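Local coordinates for cell wall surface anchor family protein (Streptococcus agalactiae serogroup V, PDB 3PF2), which forms the shaft of the type 1 pilus as its major pilin, here a C-terminal fragment of Ig-like domains that binds calcium, at residues E201-A206 against K271-P276. Numbering follows the deposited sequence.
Sequences EFDLLA and KETKAP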
loop_
_atom_site.group_PDB
_atom_site.type_symbol
_atom_site.label_atom_id
_atom_site.label_comp_id
_atom_site.label_asym_id
_atom_site.label_seq_id
_atom_site.Cartn_x
_atom_site.Cartn_y
_atom_site.Cartn_z
ATOM N N GLU A 201 -15.546 26.295 -1.706
ATOM C CA GLU A 201 -14.549 25.513 -2.423
ATOM C C GLU A 201 -13.170 25.626 -1.778
ATOM O O GLU A 201 -12.799 26.692 -1.253
ATOM C CB GLU A 201 -14.508 25.904 -3.915
ATOM C CG GLU A 201 -15.861 25.687 -4.605
ATOM C CD GLU A 201 -15.872 26.007 -6.090
ATOM O OE1 GLU A 201 -14.844 26.454 -6.633
ATOM O OE2 GLU A 201 -16.936 25.798 -6.705
ATOM N N PHE A 202 -12.426 24.510 -1.809
ATOM C CA PHE A 202 -11.120 24.422 -1.157
ATOM C C PHE A 202 -10.087 23.700 -2.012
ATOM O O PHE A 202 -10.359 22.611 -2.537
ATOM C CB PHE A 202 -11.223 23.669 0.197
ATOM C CG PHE A 202 -12.319 24.170 1.096
ATOM C CD1 PHE A 202 -12.040 25.072 2.124
ATOM C CD2 PHE A 202 -13.625 23.720 0.927
ATOM C CE1 PHE A 202 -13.056 25.535 2.960
ATOM C CE2 PHE A 202 -14.650 24.189 1.745
ATOM C CZ PHE A 202 -14.356 25.086 2.771
ATOM N N ASP A 203 -8.895 24.288 -2.122
ATOM C CA ASP A 203 -7.722 23.550 -2.603
ATOM C C ASP A 203 -7.188 22.637 -1.503
ATOM O O ASP A 203 -6.986 23.077 -0.369
ATOM C CB ASP A 203 -6.587 24.496 -2.990
ATOM C CG ASP A 203 -6.902 25.349 -4.206
ATOM O OD1 ASP A 203 -7.850 25.037 -4.967
ATOM O OD2 ASP A 203 -6.163 26.341 -4.396
ATOM N N LEU A 204 -6.928 21.381 -1.848
ATOM C CA LEU A 204 -6.314 20.444 -0.903
ATOM C C LEU A 204 -4.797 20.465 -1.043
ATOM O O LEU A 204 -4.258 20.271 -2.154
ATOM C CB LEU A 204 -6.854 19.022 -1.109
ATOM C CG LEU A 204 -6.147 17.904 -0.318
ATOM C CD1 LEU A 204 -6.443 17.956 1.191
ATOM C CD2 LEU A 204 -6.518 16.540 -0.901
ATOM N N LEU A 205 -4.121 20.705 0.083
ATOM C CA LEU A 205 -2.661 20.866 0.116
ATOM C C LEU A 205 -2.001 19.931 1.137
ATOM O O LEU A 205 -2.598 19.571 2.156
ATOM C CB LEU A 205 -2.305 22.310 0.497
ATOM C CG LEU A 205 -3.014 23.471 -0.220
ATOM C CD1 LEU A 205 -2.616 24.799 0.409
ATOM C CD2 LEU A 205 -2.712 23.465 -1.715
ATOM N N ALA A 206 -0.748 19.567 0.868
ATOM C CA ALA A 206 0.100 18.939 1.876
ATOM C C ALA A 206 0.481 19.972 2.937
ATOM O O ALA A 206 0.201 21.169 2.776
ATOM C CB ALA A 206 1.353 18.384 1.225
ATOM N N LYS A 271 -7.191 25.339 1.513
ATOM C CA LYS A 271 -7.230 26.778 1.249
ATOM C C LYS A 271 -8.588 27.097 0.644
ATOM O O LYS A 271 -8.906 26.645 -0.456
ATOM C CB LYS A 271 -6.117 27.162 0.286
ATOM C CG LYS A 271 -6.095 28.649 -0.065
ATOM C CD LYS A 271 -5.166 28.898 -1.237
ATOM C CE LYS A 271 -5.236 30.360 -1.674
ATOM N NZ LYS A 271 -4.286 30.608 -2.796
ATOM N N GLU A 272 -9.386 27.880 1.362
ATOM C CA GLU A 272 -10.701 28.246 0.876
ATOM C C GLU A 272 -10.548 29.285 -0.230
ATOM O O GLU A 272 -9.964 30.353 -0.009
ATOM C CB GLU A 272 -11.579 28.768 2.006
ATOM C CG GLU A 272 -13.045 28.947 1.592
ATOM C CD GLU A 272 -13.962 29.221 2.762
ATOM O OE1 GLU A 272 -13.533 29.012 3.915
ATOM O OE2 GLU A 272 -15.125 29.644 2.535
ATOM N N THR A 273 -11.054 28.938 -1.411
ATOM C CA THR A 273 -10.918 29.773 -2.606
ATOM C C THR A 273 -12.259 30.376 -3.022
ATOM O O THR A 273 -12.307 31.333 -3.801
ATOM C CB THR A 273 -10.343 28.972 -3.786
ATOM O OG1 THR A 273 -11.212 27.870 -4.088
ATOM C CG2 THR A 273 -8.938 28.432 -3.454
ATOM N N LYS A 274 -13.352 29.802 -2.524
ATOM C CA LYS A 274 -14.695 30.340 -2.766
ATOM C C LYS A 274 -15.504 30.139 -1.504
ATOM O O LYS A 274 -15.490 29.049 -0.940
ATOM C CB LYS A 274 -15.371 29.627 -3.942
ATOM C CG LYS A 274 -16.766 30.185 -4.290
ATOM C CD LYS A 274 -17.355 29.556 -5.544
ATOM C CE LYS A 274 -16.580 29.949 -6.815
ATOM N NZ LYS A 274 -17.379 29.677 -8.056
ATOM N N ALA A 275 -16.188 31.192 -1.059
ATOM C CA ALA A 275 -17.054 31.121 0.112
ATOM C C ALA A 275 -18.496 30.873 -0.329
ATOM O O ALA A 275 -18.841 31.154 -1.483
ATOM C CB ALA A 275 -16.955 32.405 0.938
ATOM N N PRO A 276 -19.341 30.342 0.576
ATOM C CA PRO A 276 -20.765 30.221 0.254
ATOM C C PRO A 276 -21.342 31.595 -0.034
ATOM O O PRO A 276 -20.846 32.595 0.482
ATOM C CB PRO A 276 -21.367 29.678 1.550
ATOM C CG PRO A 276 -20.225 28.936 2.194
ATOM C CD PRO A 276 -19.045 29.810 1.921
HETATM O O HOH W 1 -12.834 28.460 -6.142
HETATM O O HOH W 2 -10.549 25.304 -4.898
#
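A classic beta bulge sets Glu201 against two residues at once, Thr273 and Lys274. Glu201 O takes a firm bond from Thr273 N (2.8 Å). A weak one comes to the same oxygen from Lys274 N (3.4 Å), while Glu201 N bonds to Lys274 O. Beyond the bulge, Asp203 and Lys271 form a hydrogen-bonded pair, N to O in both directions. The tight side is the face of Phe202 and Glu272, both buried. Glu272, its CG anti to the backbone N (chi1 -170°) and its chain extended, runs alongside the ring, with OE1 3.6 Å from Phe202 CE1 and the carboxylate plane turned 51° from the ring.

The other face is looser and wet. There Lys274 lies alongside Glu201, but its NZ stops 4.1 Å from Glu201 OE2, too far for a salt bridge. Thr273 OG1 is held by two waters, one bound to Glu201 OE1, the other to Asp203 OD1, and Thr273 CG2 packs 3.6 Å from Asp203 OD2.

These are the two central strands of a four-stranded antiparallel sheet in the prealbumin-like domain, flanked by strands 239-241 and 286-290; on the buried face, Phe202 meets the ring of Phe248 and touches Lys188 of strand 178-190.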